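Local coordinates for mRNA-binding protein PUF3 (Saccharomyces cerevisiae, PDB 3K49) that binds the 3' untranslated regions of mRNAs encoding mitochondrial proteins, among them COX17, through its Pumilio homology domain, and promotes decay of COX17 mRNA, at residues V267-I272 with I317-N322; N254-S259 with I305-D310; Y228-D233 with D242-I247. All coordinates share one frame; numbering follows the deposited sequence.

Interaction 1: V267-I272 with I317-N322. With nucleotides of chain B.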
loop_
_atom_site.group_PDB
_atom_site.type_symbol
_atom_site.label_atom_id
_atom_site.label_comp_id
_atom_site.label_asym_id
_atom_site.label_seq_id
_atom_site.Cartn_x
_atom_site.Cartn_y
_atom_site.Cartn_z
ATOM N N VAL A 267 -15.402 -3.722 0.977
ATOM C CA VAL A 267 -15.893 -2.455 0.453
ATOM C C VAL A 267 -17.186 -2.019 1.152
ATOM O O VAL A 267 -17.424 -0.826 1.370
ATOM C CB VAL A 267 -16.073 -2.492 -1.070
ATOM C CG1 VAL A 267 -16.973 -1.357 -1.513
ATOM C CG2 VAL A 267 -14.704 -2.383 -1.757
ATOM N N VAL A 268 -18.012 -2.985 1.534
ATOM C CA VAL A 268 -19.222 -2.643 2.261
ATOM C C VAL A 268 -18.862 -2.094 3.640
ATOM O O VAL A 268 -19.503 -1.173 4.138
ATOM C CB VAL A 268 -20.195 -3.838 2.401
ATOM C CG1 VAL A 268 -21.478 -3.389 3.074
ATOM C CG2 VAL A 268 -20.504 -4.456 1.043
ATOM N N GLU A 269 -17.829 -2.652 4.256
ATOM C CA GLU A 269 -17.419 -2.174 5.575
ATOM C C GLU A 269 -16.936 -0.735 5.528
ATOM O O GLU A 269 -17.293 0.072 6.383
ATOM C CB GLU A 269 -16.329 -3.054 6.163
ATOM C CG GLU A 269 -16.744 -4.478 6.478
ATOM C CD GLU A 269 -15.654 -5.227 7.243
ATOM O OE1 GLU A 269 -15.275 -6.342 6.819
ATOM O OE2 GLU A 269 -15.158 -4.684 8.261
ATOM N N LYS A 270 -16.131 -0.410 4.527
ATOM C CA LYS A 270 -15.615 0.948 4.395
ATOM C C LYS A 270 -16.747 1.891 4.057
ATOM O O LYS A 270 -16.748 3.038 4.498
ATOM C CB LYS A 270 -14.536 1.019 3.311
ATOM C CG LYS A 270 -13.294 0.236 3.658
ATOM C CD LYS A 270 -12.584 0.845 4.873
ATOM C CE LYS A 270 -11.712 -0.192 5.590
ATOM N NZ LYS A 270 -12.515 -1.398 5.999
ATOM N N SER A 271 -17.699 1.403 3.263
ATOM C CA SER A 271 -18.855 2.196 2.861
ATOM C C SER A 271 -19.551 2.723 4.090
ATOM O O SER A 271 -19.755 3.923 4.222
ATOM C CB SER A 271 -19.844 1.357 2.047
ATOM O OG SER A 271 -19.300 0.987 0.793
ATOM N N ILE A 272 -19.911 1.815 4.993
ATOM C CA ILE A 272 -20.652 2.197 6.193
ATOM C C ILE A 272 -19.750 2.868 7.241
ATOM O O ILE A 272 -20.221 3.612 8.098
ATOM C CB ILE A 272 -21.434 1.003 6.800
ATOM C CG1 ILE A 272 -20.493 -0.069 7.322
ATOM C CG2 ILE A 272 -22.373 0.381 5.761
ATOM C CD1 ILE A 272 -21.223 -1.345 7.681
ATOM N N ILE A 317 -22.031 -7.270 9.459
ATOM C CA ILE A 317 -23.064 -7.158 10.485
ATOM C C ILE A 317 -22.467 -6.598 11.769
ATOM O O ILE A 317 -22.979 -5.624 12.334
ATOM C CB ILE A 317 -23.728 -8.516 10.787
ATOM C CG1 ILE A 317 -24.449 -9.054 9.550
ATOM C CG2 ILE A 317 -24.705 -8.382 11.945
ATOM C CD1 ILE A 317 -25.706 -8.297 9.185
ATOM N N GLN A 318 -21.379 -7.218 12.223
ATOM C CA GLN A 318 -20.623 -6.707 13.361
ATOM C C GLN A 318 -20.337 -5.218 13.176
ATOM O O GLN A 318 -20.596 -4.403 14.066
ATOM C CB GLN A 318 -19.306 -7.469 13.523
ATOM C CG GLN A 318 -19.448 -8.980 13.527
ATOM C CD GLN A 318 -18.144 -9.686 13.829
ATOM O OE1 GLN A 318 -17.315 -9.177 14.582
ATOM N NE2 GLN A 318 -17.954 -10.865 13.246
ATOM N N LYS A 319 -19.807 -4.876 12.006
ATOM C CA LYS A 319 -19.500 -3.495 11.668
ATOM C C LYS A 319 -20.725 -2.597 11.832
ATOM O O LYS A 319 -20.635 -1.505 12.398
ATOM C CB LYS A 319 -18.980 -3.412 10.234
ATOM C CG LYS A 319 -18.167 -2.162 9.922
ATOM C CD LYS A 319 -16.778 -2.240 10.551
ATOM C CE LYS A 319 -15.850 -1.151 10.021
ATOM N NZ LYS A 319 -14.833 -1.673 9.058
ATOM N N LEU A 320 -21.871 -3.058 11.338
ATOM C CA LEU A 320 -23.101 -2.273 11.436
ATOM C C LEU A 320 -23.478 -1.995 12.883
ATOM O O LEU A 320 -23.897 -0.891 13.229
ATOM C CB LEU A 320 -24.254 -2.976 10.729
ATOM C CG LEU A 320 -24.411 -2.670 9.240
ATOM C CD1 LEU A 320 -25.631 -3.390 8.674
ATOM C CD2 LEU A 320 -24.506 -1.166 9.003
ATOM N N VAL A 321 -23.338 -3.012 13.721
ATOM C CA VAL A 321 -23.580 -2.865 15.147
ATOM C C VAL A 321 -22.879 -1.617 15.692
ATOM O O VAL A 321 -23.490 -0.807 16.390
ATOM C CB VAL A 321 -23.098 -4.113 15.915
ATOM C CG1 VAL A 321 -23.125 -3.869 17.425
ATOM C CG2 VAL A 321 -23.935 -5.319 15.536
ATOM N N ASN A 322 -21.601 -1.461 15.344
ATOM C CA ASN A 322 -20.781 -0.345 15.813
ATOM C C ASN A 322 -21.158 1.024 15.254
ATOM O O ASN A 322 -21.265 1.995 15.998
ATOM C CB ASN A 322 -19.316 -0.621 15.499
ATOM C CG ASN A 322 -18.800 -1.860 16.197
ATOM O OD1 ASN A 322 -19.315 -2.246 17.251
ATOM N ND2 ASN A 322 -17.778 -2.492 15.618
ATOM P P G B 4 -9.683 -16.161 9.291
ATOM O OP1 G B 4 -8.480 -16.810 8.713
ATOM O OP2 G B 4 -9.551 -15.253 10.462
ATOM O "O5'" G B 4 -10.411 -15.361 8.123
ATOM C "C5'" G B 4 -10.970 -16.048 7.013
ATOM C "C4'" G B 4 -11.297 -15.065 5.915
ATOM O "O4'" G B 4 -12.307 -14.144 6.392
ATOM C "C3'" G B 4 -10.141 -14.150 5.549
ATOM O "O3'" G B 4 -9.238 -14.799 4.665
ATOM C "C2'" G B 4 -10.855 -12.951 4.928
ATOM O "O2'" G B 4 -11.201 -13.118 3.568
ATOM C "C1'" G B 4 -12.119 -12.880 5.785
ATOM N N9 G B 4 -12.057 -11.869 6.832
ATOM C C8 G B 4 -11.339 -11.892 8.006
ATOM N N7 G B 4 -11.505 -10.814 8.725
ATOM C C5 G B 4 -12.387 -10.039 7.980
ATOM C C6 G B 4 -12.931 -8.766 8.239
ATOM O O6 G B 4 -12.758 -8.035 9.224
ATOM N N1 G B 4 -13.766 -8.352 7.208
ATOM C C2 G B 4 -14.047 -9.081 6.083
ATOM N N2 G B 4 -14.882 -8.535 5.195
ATOM N N3 G B 4 -13.549 -10.267 5.835
ATOM C C4 G B 4 -12.732 -10.678 6.819
ATOM P P U B 3 -10.739 -17.041 14.863
ATOM O OP1 U B 3 -9.309 -17.411 14.746
ATOM O OP2 U B 3 -11.113 -15.742 15.475
ATOM O "O5'" U B 3 -11.403 -17.139 13.409
ATOM C "C5'" U B 3 -11.400 -18.361 12.672
ATOM C "C4'" U B 3 -12.194 -18.207 11.387
ATOM O "O4'" U B 3 -13.606 -18.037 11.689
ATOM C "C3'" U B 3 -11.835 -16.997 10.534
ATOM O "O3'" U B 3 -10.736 -17.309 9.683
ATOM C "C2'" U B 3 -13.122 -16.771 9.742
ATOM O "O2'" U B 3 -13.233 -17.629 8.620
ATOM C "C1'" U B 3 -14.182 -17.102 10.786
ATOM N N1 U B 3 -14.666 -15.943 11.568
ATOM C C2 U B 3 -15.767 -15.254 11.101
ATOM O O2 U B 3 -16.345 -15.540 10.070
ATOM N N3 U B 3 -16.170 -14.207 11.886
ATOM C C4 U B 3 -15.600 -13.783 13.068
ATOM O O4 U B 3 -16.103 -12.847 13.687
ATOM C C5 U B 3 -14.456 -14.541 13.480
ATOM C C6 U B 3 -14.039 -15.569 12.735
#

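Interaction 2: N254-S259 with I305-D310. With nucleotides of chain B.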
loop_
_atom_site.group_PDB
_atom_site.type_symbol
_atom_site.label_atom_id
_atom_site.label_comp_id
_atom_site.label_asym_id
_atom_site.label_seq_id
_atom_site.Cartn_x
_atom_site.Cartn_y
_atom_site.Cartn_z
ATOM N N ASN A 254 -26.600 -3.556 -4.027
ATOM C CA ASN A 254 -26.104 -4.931 -3.974
ATOM C C ASN A 254 -25.679 -5.376 -2.591
ATOM O O ASN A 254 -24.892 -6.320 -2.449
ATOM C CB ASN A 254 -24.916 -5.090 -4.921
ATOM C CG ASN A 254 -25.301 -4.882 -6.361
ATOM O OD1 ASN A 254 -25.763 -5.813 -7.027
ATOM N ND2 ASN A 254 -25.132 -3.652 -6.854
ATOM N N VAL A 255 -26.200 -4.702 -1.574
ATOM C CA VAL A 255 -25.665 -4.849 -0.233
ATOM C C VAL A 255 -25.413 -6.286 0.158
ATOM O O VAL A 255 -24.353 -6.627 0.681
ATOM C CB VAL A 255 -26.594 -4.262 0.812
ATOM C CG1 VAL A 255 -26.003 -4.506 2.187
ATOM C CG2 VAL A 255 -26.781 -2.775 0.564
ATOM N N VAL A 256 -26.400 -7.131 -0.077
ATOM C CA VAL A 256 -26.303 -8.501 0.389
ATOM C C VAL A 256 -25.273 -9.334 -0.374
ATOM O O VAL A 256 -24.492 -10.051 0.247
ATOM C CB VAL A 256 -27.679 -9.193 0.411
ATOM C CG1 VAL A 256 -27.530 -10.693 0.677
ATOM C CG2 VAL A 256 -28.550 -8.536 1.462
ATOM N N GLU A 257 -25.268 -9.246 -1.705
ATOM C CA GLU A 257 -24.365 -10.074 -2.510
ATOM C C GLU A 257 -22.905 -9.695 -2.277
ATOM O O GLU A 257 -22.038 -10.563 -2.165
ATOM C CB GLU A 257 -24.680 -9.977 -4.007
ATOM C CG GLU A 257 -23.953 -11.052 -4.829
ATOM C CD GLU A 257 -23.375 -10.533 -6.148
ATOM O OE1 GLU A 257 -24.128 -9.891 -6.913
ATOM O OE2 GLU A 257 -22.170 -10.777 -6.420
ATOM N N TYR A 258 -22.628 -8.397 -2.214
ATOM C CA TYR A 258 -21.281 -7.936 -1.896
ATOM C C TYR A 258 -20.832 -8.406 -0.514
ATOM O O TYR A 258 -19.711 -8.887 -0.349
ATOM C CB TYR A 258 -21.191 -6.415 -1.987
ATOM C CG TYR A 258 -21.296 -5.886 -3.398
ATOM C CD1 TYR A 258 -21.503 -4.545 -3.627
ATOM C CD2 TYR A 258 -21.176 -6.726 -4.498
ATOM C CE1 TYR A 258 -21.592 -4.040 -4.907
ATOM C CE2 TYR A 258 -21.255 -6.227 -5.793
ATOM C CZ TYR A 258 -21.474 -4.877 -5.982
ATOM O OH TYR A 258 -21.571 -4.325 -7.242
ATOM N N SER A 259 -21.716 -8.280 0.471
ATOM C CA SER A 259 -21.402 -8.712 1.827
ATOM C C SER A 259 -20.981 -10.174 1.885
ATOM O O SER A 259 -20.264 -10.585 2.792
ATOM C CB SER A 259 -22.588 -8.473 2.761
ATOM O OG SER A 259 -22.894 -7.093 2.855
ATOM N N ILE A 305 -30.461 -12.227 8.101
ATOM C CA ILE A 305 -30.203 -13.626 8.424
ATOM C C ILE A 305 -29.293 -14.295 7.404
ATOM O O ILE A 305 -28.436 -15.103 7.767
ATOM C CB ILE A 305 -31.505 -14.438 8.499
ATOM C CG1 ILE A 305 -32.459 -13.825 9.523
ATOM C CG2 ILE A 305 -31.208 -15.891 8.836
ATOM C CD1 ILE A 305 -31.897 -13.774 10.925
ATOM N N LEU A 306 -29.483 -13.966 6.129
ATOM C CA LEU A 306 -28.594 -14.458 5.083
ATOM C C LEU A 306 -27.178 -13.973 5.367
ATOM O O LEU A 306 -26.202 -14.649 5.054
ATOM C CB LEU A 306 -29.026 -13.945 3.714
ATOM C CG LEU A 306 -30.279 -14.525 3.069
ATOM C CD1 LEU A 306 -30.602 -13.740 1.807
ATOM C CD2 LEU A 306 -30.098 -16.003 2.756
ATOM N N MET A 307 -27.081 -12.789 5.958
ATOM C CA MET A 307 -25.797 -12.176 6.253
ATOM C C MET A 307 -25.139 -12.764 7.503
ATOM O O MET A 307 -23.968 -13.142 7.464
ATOM C CB MET A 307 -25.944 -10.652 6.348
ATOM C CG MET A 307 -26.075 -9.992 4.978
ATOM S SD MET A 307 -26.370 -8.223 5.040
ATOM C CE MET A 307 -24.915 -7.656 5.926
ATOM N N ILE A 308 -25.892 -12.859 8.596
ATOM C CA ILE A 308 -25.382 -13.450 9.833
ATOM C C ILE A 308 -24.775 -14.834 9.622
ATOM O O ILE A 308 -23.813 -15.210 10.295
ATOM C CB ILE A 308 -26.479 -13.571 10.902
ATOM C CG1 ILE A 308 -27.086 -12.202 11.199
ATOM C CG2 ILE A 308 -25.916 -14.183 12.174
ATOM C CD1 ILE A 308 -28.252 -12.258 12.170
ATOM N N LYS A 309 -25.334 -15.588 8.682
ATOM C CA LYS A 309 -24.920 -16.971 8.462
ATOM C C LYS A 309 -23.755 -17.110 7.481
ATOM O O LYS A 309 -23.222 -18.207 7.293
ATOM C CB LYS A 309 -26.095 -17.802 7.945
ATOM C CG LYS A 309 -27.219 -17.985 8.948
ATOM C CD LYS A 309 -28.345 -18.822 8.371
ATOM C CE LYS A 309 -29.467 -19.007 9.378
ATOM N NZ LYS A 309 -30.578 -19.830 8.829
ATOM N N ASP A 310 -23.368 -16.010 6.844
ATOM C CA ASP A 310 -22.329 -16.058 5.818
ATOM C C ASP A 310 -20.944 -15.732 6.374
ATOM O O ASP A 310 -20.795 -14.875 7.252
ATOM C CB ASP A 310 -22.661 -15.121 4.656
ATOM C CG ASP A 310 -21.541 -15.039 3.642
ATOM O OD1 ASP A 310 -21.126 -16.097 3.121
ATOM O OD2 ASP A 310 -21.066 -13.914 3.368
ATOM O "O5'" C B 1 -14.578 -23.211 8.004
ATOM C "C5'" C B 1 -15.016 -23.316 9.364
ATOM C "C4'" C B 1 -14.300 -22.268 10.178
ATOM O "O4'" C B 1 -14.854 -20.956 9.907
ATOM C "C3'" C B 1 -14.478 -22.383 11.683
ATOM O "O3'" C B 1 -13.394 -21.780 12.406
ATOM C "C2'" C B 1 -15.795 -21.660 11.955
ATOM O "O2'" C B 1 -15.935 -21.259 13.310
ATOM C "C1'" C B 1 -15.654 -20.480 10.991
ATOM N N1 C B 1 -16.930 -19.972 10.435
ATOM C C2 C B 1 -17.669 -18.996 11.060
ATOM O O2 C B 1 -17.270 -18.493 12.122
ATOM N N3 C B 1 -18.827 -18.632 10.439
ATOM C C4 C B 1 -19.213 -19.181 9.280
ATOM N N4 C B 1 -20.354 -18.742 8.748
ATOM C C5 C B 1 -18.444 -20.178 8.640
ATOM C C6 C B 1 -17.335 -20.514 9.268
#

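Interaction 3: Y228-D233 with D242-I247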
loop_
_atom_site.group_PDB
_atom_site.type_symbol
_atom_site.label_atom_id
_atom_site.label_comp_id
_atom_site.label_asym_id
_atom_site.label_seq_id
_atom_site.Cartn_x
_atom_site.Cartn_y
_atom_site.Cartn_z
ATOM N N TYR A 228 -9.828 3.248 -1.082
ATOM C CA TYR A 228 -9.075 4.480 -0.947
ATOM C C TYR A 228 -9.951 5.666 -1.311
ATOM O O TYR A 228 -9.881 6.697 -0.661
ATOM C CB TYR A 228 -7.797 4.474 -1.802
ATOM C CG TYR A 228 -7.099 5.811 -1.765
ATOM C CD1 TYR A 228 -6.316 6.174 -0.674
ATOM C CD2 TYR A 228 -7.264 6.727 -2.800
ATOM C CE1 TYR A 228 -5.697 7.399 -0.625
ATOM C CE2 TYR A 228 -6.650 7.959 -2.761
ATOM C CZ TYR A 228 -5.870 8.292 -1.669
ATOM O OH TYR A 228 -5.248 9.521 -1.619
ATOM N N VAL A 229 -10.765 5.528 -2.357
ATOM C CA VAL A 229 -11.715 6.583 -2.713
ATOM C C VAL A 229 -12.761 6.803 -1.622
ATOM O O VAL A 229 -13.106 7.940 -1.313
ATOM C CB VAL A 229 -12.451 6.274 -4.017
ATOM C CG1 VAL A 229 -13.418 7.395 -4.334
ATOM C CG2 VAL A 229 -11.447 6.058 -5.154
ATOM N N LEU A 230 -13.250 5.713 -1.037
ATOM C CA LEU A 230 -14.250 5.785 0.033
ATOM C C LEU A 230 -13.766 6.544 1.264
ATOM O O LEU A 230 -14.549 7.209 1.944
ATOM C CB LEU A 230 -14.696 4.385 0.469
ATOM C CG LEU A 230 -15.646 3.593 -0.443
ATOM C CD1 LEU A 230 -15.882 2.210 0.130
ATOM C CD2 LEU A 230 -16.956 4.310 -0.602
ATOM N N GLN A 231 -12.481 6.433 1.572
ATOM C CA GLN A 231 -11.999 6.998 2.820
ATOM C C GLN A 231 -11.542 8.439 2.682
ATOM O O GLN A 231 -11.054 9.029 3.640
ATOM C CB GLN A 231 -10.871 6.159 3.386
ATOM C CG GLN A 231 -9.517 6.597 2.926
ATOM C CD GLN A 231 -8.430 5.807 3.603
ATOM O OE1 GLN A 231 -8.700 4.764 4.208
ATOM N NE2 GLN A 231 -7.192 6.294 3.514
ATOM N N GLN A 232 -11.704 9.006 1.495
ATOM C CA GLN A 232 -11.467 10.428 1.308
ATOM C C GLN A 232 -12.552 11.249 2.002
ATOM O O GLN A 232 -13.635 10.744 2.291
ATOM C CB GLN A 232 -11.434 10.765 -0.176
ATOM C CG GLN A 232 -10.341 10.051 -0.923
ATOM C CD GLN A 232 -8.972 10.367 -0.368
ATOM O OE1 GLN A 232 -8.559 11.520 -0.358
ATOM N NE2 GLN A 232 -8.252 9.340 0.080
ATOM N N ASP A 233 -12.256 12.516 2.273
ATOM C CA ASP A 233 -13.221 13.404 2.913
ATOM C C ASP A 233 -13.798 14.384 1.897
ATOM O O ASP A 233 -13.226 14.581 0.824
ATOM C CB ASP A 233 -12.568 14.153 4.077
ATOM C CG ASP A 233 -12.256 13.242 5.251
ATOM O OD1 ASP A 233 -12.790 12.114 5.286
ATOM O OD2 ASP A 233 -11.477 13.658 6.135
ATOM N N ASP A 242 -18.593 12.951 -6.264
ATOM C CA ASP A 242 -19.482 12.233 -7.168
ATOM C C ASP A 242 -19.163 10.735 -7.232
ATOM O O ASP A 242 -20.072 9.904 -7.164
ATOM C CB ASP A 242 -19.406 12.824 -8.573
ATOM C CG ASP A 242 -20.026 14.203 -8.662
ATOM O OD1 ASP A 242 -20.759 14.587 -7.727
ATOM O OD2 ASP A 242 -19.781 14.903 -9.668
ATOM N N ILE A 243 -17.884 10.385 -7.364
ATOM C CA ILE A 243 -17.499 8.980 -7.455
ATOM C C ILE A 243 -17.781 8.257 -6.142
ATOM O O ILE A 243 -18.179 7.093 -6.137
ATOM C CB ILE A 243 -16.012 8.820 -7.812
ATOM C CG1 ILE A 243 -15.701 9.541 -9.126
ATOM C CG2 ILE A 243 -15.637 7.347 -7.900
ATOM C CD1 ILE A 243 -16.491 9.024 -10.307
ATOM N N LYS A 244 -17.574 8.949 -5.025
ATOM C CA LYS A 244 -17.851 8.337 -3.732
ATOM C C LYS A 244 -19.332 7.997 -3.603
ATOM O O LYS A 244 -19.698 7.005 -2.976
ATOM C CB LYS A 244 -17.412 9.227 -2.579
ATOM C CG LYS A 244 -17.532 8.541 -1.229
ATOM C CD LYS A 244 -17.101 9.460 -0.102
ATOM C CE LYS A 244 -17.281 8.820 1.267
ATOM N NZ LYS A 244 -16.521 9.588 2.313
ATOM N N GLN A 245 -20.177 8.822 -4.210
ATOM C CA GLN A 245 -21.610 8.580 -4.226
ATOM C C GLN A 245 -21.989 7.353 -5.084
ATOM O O GLN A 245 -22.750 6.493 -4.639
ATOM C CB GLN A 245 -22.358 9.836 -4.694
ATOM C CG GLN A 245 -23.891 9.718 -4.676
ATOM C CD GLN A 245 -24.458 9.529 -3.273
ATOM O OE1 GLN A 245 -23.881 9.993 -2.299
ATOM N NE2 GLN A 245 -25.590 8.844 -3.173
ATOM N N GLU A 246 -21.451 7.264 -6.303
ATOM C CA GLU A 246 -21.706 6.103 -7.173
ATOM C C GLU A 246 -21.244 4.802 -6.540
ATOM O O GLU A 246 -21.739 3.730 -6.872
ATOM C CB GLU A 246 -21.028 6.263 -8.543
ATOM C CG GLU A 246 -21.098 7.691 -9.079
ATOM C CD GLU A 246 -20.109 7.974 -10.199
ATOM O OE1 GLU A 246 -20.137 7.246 -11.222
ATOM O OE2 GLU A 246 -19.315 8.934 -10.051
ATOM N N ILE A 247 -20.268 4.888 -5.646
ATOM C CA ILE A 247 -19.775 3.691 -4.990
ATOM C C ILE A 247 -20.786 3.278 -3.938
ATOM O O ILE A 247 -21.189 2.122 -3.883
ATOM C CB ILE A 247 -18.389 3.894 -4.365
ATOM C CG1 ILE A 247 -17.343 4.142 -5.454
ATOM C CG2 ILE A 247 -18.013 2.680 -3.550
ATOM C CD1 ILE A 247 -16.069 4.821 -4.955
#

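Interaction 1: V267-I272 with I317-N322
Glu269 OE1 is gripped twice by the RNA while OE2 of the same carboxylate is paired with Lys319. Guanine G4 of chain B offers its Watson-Crick edge, N1 at 2.5 Å and N2 at 2.8 Å from Glu269 OE1, a fork that an adenine could not supply. On the protein side Lys319 NZ makes a salt bridge of 3.1 Å to Glu269 OE2, arriving on the anti side and 21° out of the carboxylate plane. Lys319 reaches it with CG anti to the backbone N (chi1 -159°) and a chain bent at CD and again at NZ, crossing Glu269 at about a right angle. Lys270 NZ stands 3.8 Å from Lys319 NZ, two like charges whose repulsion the Glu269 carboxylate probably eases. Further from the RNA the contact turns apolar: Ile272 CD1 meets Leu320 CD2 at 3.5 Å and also lies against Lys319 CG. Segments 267-272 and 317-322, on helices of Pumilio repeats 7 and 8, run almost parallel (6°), their axes 9.8 Å apart at closest. One residue before Lys319, Gln318 NE2 donates to O4 of U3 of chain B and to Asn314 OD1. With both oxygens of Glu269 engaged, the carboxylate is restrained from turning, and the neighbouring lysines would probably stabilise its negative form as the acceptor that reads guanine.

Interaction 2: N254-S259 with I305-D310
Two acceptors face each other across this contact: Ser259 O and Asp310 OD2 lie 3.5 Å apart with no hydrogen bond between them. What occupies the carboxylate is a turn on its own side, where Asp310 OD2 takes the backbone N of Ala313 and, weakly, that of Phe312, capping the start of helix 313-323. The Lys260 side chain also touches Asp310 and may soften the repulsion.

The rest is apolar packing around Met307, whose backbone comes nearest to that of Val256. Met307 bends at its last torsion (chi3 59°), which sets CE 3.7 Å from Ser259 OG and 4.0 Å from Ser259 CB. Its sulphur faces the valine, Met307 SD to Val256 CG2 being 4.2 Å, while Val256 CG1 makes a looser contact with Leu306 CD1.

Ser259 OG is held in turn by its own helix: it donates to Val255 O at 2.7 Å, while Ser259 N reaches that oxygen from the opposite face of its carbonyl plane. An alanine here would probably leave Val255 O with the backbone bond but without its hydroxyl donor, and would open a small gap beside the Met307 methyl.

Ala313 and Val316 of helix 313-323 and Val268 of helix 264-274 pack on Ser259 as well, enclosing the serine between consecutive repeats. Near the end of 305-310, Lys309 O lies 3.3 Å from N4 of cytosine C1 of chain B, consistent with a place beside the 5' cytosine pocket of this protein. Short helices 255-259 and 303-308, from Pumilio repeats 7 and 8, thus stack side by side as equivalent elements of the PUF alpha-solenoid.

Interaction 3: Y228-D233 with D242-I247
Lys244 and Ile247 of helix 238-252 pack on the end of helix 222-230, joining two successive helices of Pumilio repeat 6 in the PUF alpha-solenoid. The apolar part is a row of branched side chains. Val229 CG1 lies 3.7 Å from Ile247 CD1 and more loosely against Ile243 CG2, while Leu230 CD2 meets Ile247 CG2 at 3.5 Å. The two branches of Ile247 are thereby shared, CD1 by the valine and CG2 by the leucine.

The polar part belongs to Lys244, a fully extended chain with CG anti to the backbone N (chi1 -173°), which lays its ammonium against the turn after the helix. There it donates to backbone carbonyls: Lys244 NZ reaches Gln232 O at 3.1 Å, nearly along the C=O axis (166°), and Leu230 O in a weak bond, with Tyr274 O as a further partner. A buried charge is met in this way by carbonyl oxygens. Within 228-233, Gln232 NE2 donates to Tyr228 O at 3.2 Å and stands 3.1 Å above one face of the Tyr228 ring, offset toward its rim.

How the interactions relate
Interactions 1 and 2 join the same two units, Pumilio repeats 7 and 8, through different helix pairs, whereas interaction 3 closes repeat 6 on itself. Interactions 1 and 3 are buried; interaction 2 is only partly so. Their chemistry follows their place: interaction 1, on the RNA-binding face, puts ion pairing next to base recognition; interaction 2 is mostly apolar; interaction 3, whose nearest atom is about 8 Å from the RNA, meets a lysine with main-chain oxygens. Interaction 1 touches both others, Ile317 CD1 meeting Met307 CE and Leu230 CD1 packing on Ser271 OG and Lys270 CB. Interactions 2 and 3 do not touch, their centres being about 22 Å apart.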